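Local coordinates for protein Non-reducing end alpha-L-arabinofuranosidase BoGH43B (Bacteroides ovatus, PDB 5JOZ) that hydrolyses terminal non-reducing alpha-L-arabinofuranoside residues from xyloglucan branches, turning 'S' units into 'X' units during xyloglucan breakdown, at residues K135-S140 / K208-P213; G145-G150 / E176-Y181. All blocks are in the same frame, centred on the assembly; numbering follows the deposited sequence.

Contact 1 (K135-S140 / K208-P213); sequences KMYFLS and KSPWGP
Tyr137 and Pro210 meet at the phenol end of the tyrosine, where OH lies 3.8 Å from Pro210 CG and CE1 lies 4.2 Å from Pro210 CB. The two rings cross at a slant. Trp211 comes to a different place: its CZ2 stands near the plane of the tyrosine ring, at the rim, 4.4 Å from Tyr137 CE1, a looser approach. Tyr137 reaches out because its CG is anti to the carbonyl carbon and beside the backbone N (chi1 -74°), which carries the ring off the strand toward the loop.

On the loop side, Pro210 and Trp211 are the two central residues of a type I turn from Ser209 to Gly212. Gly212 N bonds to Ser209 O, and Trp211 N donates to Ser209 OG at 3.1 Å with an N-H...O angle of 150°, an ST turn. The fold-back leaves Pro210 CB 4.1 Å above the plane of the indole, offset toward its rim. Beyond the contact, Arg164 makes a cation-pi interaction with Trp211, and Phe180 meets the Tyr137 ring.

With just 115 Å² buried in total, this is a small apolar junction away from the annotated sites. It joins strand 135-141 of one four-stranded antiparallel blade to the loop between strands 201-207 and 215-216 of the next, in the five-bladed beta-propeller characteristic of glycoside hydrolase family 43.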
loop_
_atom_site.group_PDB
_atom_site.type_symbol
_atom_site.label_atom_id
_atom_site.label_comp_id
_atom_site.label_asym_id
_atom_site.label_seq_id
_atom_site.Cartn_x
_atom_site.Cartn_y
_atom_site.Cartn_z
ATOM N N LYS A 135 29.883 6.403 -2.207
ATOM C CA LYS A 135 29.299 6.016 -3.494
ATOM C C LYS A 135 27.844 5.638 -3.299
ATOM O O LYS A 135 27.455 5.127 -2.241
ATOM C CB LYS A 135 30.014 4.807 -4.086
ATOM C CG LYS A 135 31.502 4.996 -4.301
ATOM C CD LYS A 135 32.107 3.794 -5.007
ATOM C CE LYS A 135 33.585 4.001 -5.293
ATOM N NZ LYS A 135 34.004 3.165 -6.447
ATOM N N MET A 136 27.051 5.872 -4.339
ATOM C CA MET A 136 25.641 5.516 -4.359
ATOM C C MET A 136 25.468 4.290 -5.251
ATOM O O MET A 136 25.427 4.413 -6.483
ATOM C CB MET A 136 24.822 6.696 -4.875
ATOM C CG MET A 136 23.334 6.447 -5.037
ATOM S SD MET A 136 22.545 7.978 -5.558
ATOM C CE MET A 136 21.004 7.392 -6.252
ATOM N N TYR A 137 25.368 3.114 -4.616
ATOM C CA TYR A 137 25.190 1.844 -5.328
ATOM C C TYR A 137 23.742 1.652 -5.770
ATOM O O TYR A 137 22.823 2.031 -5.057
ATOM C CB TYR A 137 25.631 0.650 -4.466
ATOM C CG TYR A 137 27.120 0.522 -4.347
ATOM C CD1 TYR A 137 27.842 -0.240 -5.260
ATOM C CD2 TYR A 137 27.817 1.155 -3.318
ATOM C CE1 TYR A 137 29.220 -0.349 -5.164
ATOM C CE2 TYR A 137 29.197 1.036 -3.208
ATOM C CZ TYR A 137 29.887 0.290 -4.140
ATOM O OH TYR A 137 31.244 0.161 -4.048
ATOM N N PHE A 138 23.568 1.060 -6.949
ATOM C CA PHE A 138 22.258 0.722 -7.516
ATOM C C PHE A 138 22.313 -0.776 -7.716
ATOM O O PHE A 138 23.185 -1.259 -8.426
ATOM C CB PHE A 138 22.029 1.442 -8.858
ATOM C CG PHE A 138 20.755 1.040 -9.589
ATOM C CD1 PHE A 138 20.697 -0.135 -10.354
ATOM C CD2 PHE A 138 19.628 1.865 -9.560
ATOM C CE1 PHE A 138 19.538 -0.495 -11.037
ATOM C CE2 PHE A 138 18.460 1.509 -10.244
ATOM C CZ PHE A 138 18.413 0.327 -10.984
ATOM N N LEU A 139 21.392 -1.496 -7.075
ATOM C CA LEU A 139 21.265 -2.925 -7.220
ATOM C C LEU A 139 19.845 -3.207 -7.722
ATOM O O LEU A 139 18.877 -2.642 -7.203
ATOM C CB LEU A 139 21.553 -3.584 -5.874
ATOM C CG LEU A 139 21.425 -5.105 -5.741
ATOM C CD1 LEU A 139 22.464 -5.836 -6.571
ATOM C CD2 LEU A 139 21.541 -5.509 -4.281
ATOM N N SER A 140 19.725 -4.041 -8.749
ATOM C CA SER A 140 18.430 -4.503 -9.212
ATOM C C SER A 140 18.539 -5.908 -9.780
ATOM O O SER A 140 19.630 -6.312 -10.184
ATOM C CB SER A 140 17.894 -3.574 -10.290
ATOM O OG SER A 140 18.523 -3.833 -11.537
ATOM N N LYS A 208 33.627 -10.528 -0.124
ATOM C CA LYS A 208 34.653 -9.570 0.310
ATOM C C LYS A 208 34.609 -8.300 -0.556
ATOM O O LYS A 208 34.950 -7.209 -0.078
ATOM C CB LYS A 208 36.057 -10.204 0.271
ATOM N N SER A 209 34.170 -8.447 -1.810
ATOM C CA SER A 209 34.079 -7.338 -2.758
ATOM C C SER A 209 32.631 -7.078 -3.222
ATOM O O SER A 209 31.860 -8.021 -3.381
ATOM C CB SER A 209 34.971 -7.644 -3.971
ATOM O OG SER A 209 34.583 -6.893 -5.108
ATOM N N PRO A 210 32.275 -5.800 -3.491
ATOM C CA PRO A 210 30.947 -5.507 -4.046
ATOM C C PRO A 210 30.625 -6.285 -5.316
ATOM O O PRO A 210 29.472 -6.703 -5.517
ATOM C CB PRO A 210 31.022 -4.009 -4.398
ATOM C CG PRO A 210 32.199 -3.462 -3.680
ATOM C CD PRO A 210 33.148 -4.607 -3.490
ATOM N N TRP A 211 31.648 -6.488 -6.151
ATOM C CA TRP A 211 31.477 -7.038 -7.492
ATOM C C TRP A 211 31.497 -8.557 -7.520
ATOM O O TRP A 211 31.430 -9.146 -8.600
ATOM C CB TRP A 211 32.537 -6.452 -8.456
ATOM C CG TRP A 211 32.669 -4.950 -8.308
ATOM C CD1 TRP A 211 33.667 -4.272 -7.656
ATOM C CD2 TRP A 211 31.742 -3.960 -8.756
ATOM N NE1 TRP A 211 33.422 -2.919 -7.690
ATOM C CE2 TRP A 211 32.248 -2.698 -8.357
ATOM C CE3 TRP A 211 30.526 -4.011 -9.455
ATOM C CZ2 TRP A 211 31.592 -1.500 -8.648
ATOM C CZ3 TRP A 211 29.871 -2.819 -9.747
ATOM C CH2 TRP A 211 30.409 -1.578 -9.346
ATOM N N GLY A 212 31.588 -9.195 -6.353
ATOM C CA GLY A 212 31.515 -10.654 -6.257
ATOM C C GLY A 212 32.875 -11.334 -6.318
ATOM O O GLY A 212 33.897 -10.651 -6.331
ATOM N N PRO A 213 32.917 -12.670 -6.357
ATOM C CA PRO A 213 31.744 -13.537 -6.361
ATOM C C PRO A 213 31.116 -13.695 -4.969
ATOM O O PRO A 213 31.813 -13.617 -3.950
ATOM C CB PRO A 213 32.319 -14.867 -6.850
ATOM C CG PRO A 213 33.701 -14.885 -6.287
ATOM C CD PRO A 213 34.159 -13.448 -6.180
#

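Contact 2 (G145-G150 / E176-Y181)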
loop_
_atom_site.group_PDB
_atom_site.type_symbol
_atom_site.label_atom_id
_atom_site.label_comp_id
_atom_site.label_asym_id
_atom_site.label_seq_id
_atom_site.Cartn_x
_atom_site.Cartn_y
_atom_site.Cartn_z
ATOM N N GLY A 145 16.875 -13.837 -13.581
ATOM C CA GLY A 145 17.449 -14.569 -12.448
ATOM C C GLY A 145 18.704 -13.984 -11.805
ATOM O O GLY A 145 19.157 -14.510 -10.789
ATOM N N SER A 146 19.253 -12.901 -12.362
ATOM C CA SER A 146 20.531 -12.335 -11.909
ATOM C C SER A 146 20.366 -10.981 -11.229
ATOM O O SER A 146 19.340 -10.325 -11.411
ATOM C CB SER A 146 21.476 -12.211 -13.096
ATOM O OG SER A 146 21.727 -13.492 -13.661
ATOM N N PHE A 147 21.371 -10.574 -10.441
ATOM C CA PHE A 147 21.376 -9.248 -9.793
ATOM C C PHE A 147 22.471 -8.364 -10.383
ATOM O O PHE A 147 23.593 -8.826 -10.565
ATOM C CB PHE A 147 21.580 -9.365 -8.285
ATOM C CG PHE A 147 20.495 -10.122 -7.588
ATOM C CD1 PHE A 147 19.167 -9.715 -7.699
ATOM C CD2 PHE A 147 20.791 -11.237 -6.815
ATOM C CE1 PHE A 147 18.148 -10.416 -7.067
ATOM C CE2 PHE A 147 19.777 -11.944 -6.173
ATOM C CZ PHE A 147 18.454 -11.532 -6.301
ATOM N N LEU A 148 22.135 -7.102 -10.662
ATOM C CA LEU A 148 23.032 -6.159 -11.340
ATOM C C LEU A 148 23.419 -5.053 -10.394
ATOM O O LEU A 148 22.554 -4.437 -9.784
ATOM C CB LEU A 148 22.340 -5.538 -12.549
ATOM C CG LEU A 148 21.770 -6.514 -13.570
ATOM C CD1 LEU A 148 21.039 -5.748 -14.664
ATOM C CD2 LEU A 148 22.850 -7.413 -14.152
ATOM N N LEU A 149 24.714 -4.800 -10.268
ATOM C CA LEU A 149 25.218 -3.712 -9.443
ATOM C C LEU A 149 25.842 -2.637 -10.337
ATOM O O LEU A 149 26.434 -2.951 -11.368
ATOM C CB LEU A 149 26.258 -4.233 -8.456
ATOM C CG LEU A 149 26.651 -3.278 -7.324
ATOM C CD1 LEU A 149 25.494 -3.018 -6.354
ATOM C CD2 LEU A 149 27.850 -3.852 -6.582
ATOM N N GLY A 150 25.705 -1.381 -9.917
ATOM C CA GLY A 150 26.283 -0.217 -10.596
ATOM C C GLY A 150 26.483 0.918 -9.596
ATOM O O GLY A 150 26.089 0.805 -8.429
ATOM N N GLU A 176 13.708 -11.458 -6.393
ATOM C CA GLU A 176 13.152 -10.127 -6.252
ATOM C C GLU A 176 13.809 -9.433 -5.066
ATOM O O GLU A 176 14.579 -10.029 -4.323
ATOM C CB GLU A 176 11.630 -10.215 -6.028
ATOM C CG GLU A 176 10.783 -10.300 -7.294
ATOM C CD GLU A 176 9.404 -9.682 -7.119
ATOM O OE1 GLU A 176 8.446 -10.421 -6.795
ATOM O OE2 GLU A 176 9.281 -8.447 -7.287
ATOM N N GLY A 177 13.505 -8.150 -4.935
ATOM C CA GLY A 177 13.790 -7.365 -3.747
ATOM C C GLY A 177 15.193 -7.348 -3.173
ATOM O O GLY A 177 15.337 -7.404 -1.946
ATOM N N PRO A 178 16.231 -7.235 -4.036
ATOM C CA PRO A 178 17.594 -7.268 -3.509
ATOM C C PRO A 178 17.984 -5.963 -2.838
ATOM O O PRO A 178 17.702 -4.891 -3.375
ATOM C CB PRO A 178 18.442 -7.492 -4.758
ATOM C CG PRO A 178 17.674 -6.812 -5.831
ATOM C CD PRO A 178 16.237 -7.100 -5.506
ATOM N N HIS A 179 18.604 -6.058 -1.666
ATOM C CA HIS A 179 19.212 -4.903 -1.010
ATOM C C HIS A 179 20.681 -5.181 -0.780
ATOM O O HIS A 179 21.075 -6.328 -0.578
ATOM C CB HIS A 179 18.537 -4.587 0.323
ATOM C CG HIS A 179 17.100 -4.224 0.180
ATOM N ND1 HIS A 179 16.672 -3.164 -0.592
ATOM C CD2 HIS A 179 15.986 -4.802 0.682
ATOM C CE1 HIS A 179 15.353 -3.094 -0.534
ATOM N NE2 HIS A 179 14.913 -4.077 0.229
ATOM N N PHE A 180 21.452 -4.100 -0.767
ATOM C CA PHE A 180 22.886 -4.128 -0.683
ATOM C C PHE A 180 23.288 -3.526 0.664
ATOM O O PHE A 180 22.869 -2.419 0.987
ATOM C CB PHE A 180 23.444 -3.296 -1.852
ATOM C CG PHE A 180 24.911 -3.490 -2.099
ATOM C CD1 PHE A 180 25.419 -4.749 -2.362
ATOM C CD2 PHE A 180 25.782 -2.407 -2.085
ATOM C CE1 PHE A 180 26.772 -4.931 -2.591
ATOM C CE2 PHE A 180 27.133 -2.580 -2.315
ATOM C CZ PHE A 180 27.628 -3.849 -2.566
ATOM N N TYR A 181 24.073 -4.256 1.457
ATOM C CA TYR A 181 24.581 -3.739 2.735
ATOM C C TYR A 181 26.072 -4.016 2.889
ATOM O O TYR A 181 26.563 -5.061 2.464
ATOM C CB TYR A 181 23.842 -4.353 3.929
ATOM C CG TYR A 181 22.336 -4.339 3.829
ATOM C CD1 TYR A 181 21.627 -3.149 3.877
ATOM C CD2 TYR A 181 21.623 -5.524 3.680
ATOM C CE1 TYR A 181 20.244 -3.133 3.784
ATOM C CE2 TYR A 181 20.244 -5.527 3.592
ATOM C CZ TYR A 181 19.555 -4.328 3.646
ATOM O OH TYR A 181 18.183 -4.339 3.565
#
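The Phe180 ring carries Leu149 CD1 on one face, 4.1 Å from the centroid and 3° off the ring normal, so this CH-pi contact is almost exactly centred. The other methyl, Leu149 CD2, comes within 4.0 Å of Phe180 CZ, and the two side chains cross at about a right angle. Leu149 turns its branch to the ring with CG anti to the backbone N (chi1 -167°).

At the Phe147 ring the geometry is more slanted. Pro178 CB lies 4.1 Å from the centroid but 29° off the normal, an off-centre CH-pi contact biased to one side of the ring: Phe147 CE1 is 3.7 Å from Pro178 CB, and Phe147 CD1 is 3.8 Å from Pro178 CG.

All four touching residues are buried, and the side-chain contacts across the 200 Å² interface are apolar. Ile189 of strand 186-193 packs on both Phe147 and Phe180. Pro178 also lies close to Asp126, inferred to tune and orient the proton donor, and Asp126 OD2 accepts from Gly177 N.

Strand 176-183 begins at Glu176, the inferred proton donor, whose CB points away from strand 146-152. The arrangement is thus inter-blade hydrophobic packing beside the inferred catalytic residues of a family 43 beta-propeller.

How the contacts relate
Both contacts join the same two sheets, one containing strands 135-141 and 146-152, the other strand 176-183, with 208-213 the loop between its strands 201-207 and 215-216. Their centres are 8 Å apart, and contact 2 is nested within the loop closed by contact 1. The neighbouring strands are tied by probable backbone hydrogen bonds, Ser140 O to Leu148 N and Phe138 O to Gly150 N, whereas Pro210 O packs against Leu149 CD2. The touching residues of contact 2 are all buried, and its second segment carries Glu176, the inferred proton donor; contact 1 is partly buried and farther from the chain centre. CH-pi contacts in the former give way to sparser, oblique packing by a turn in the latter.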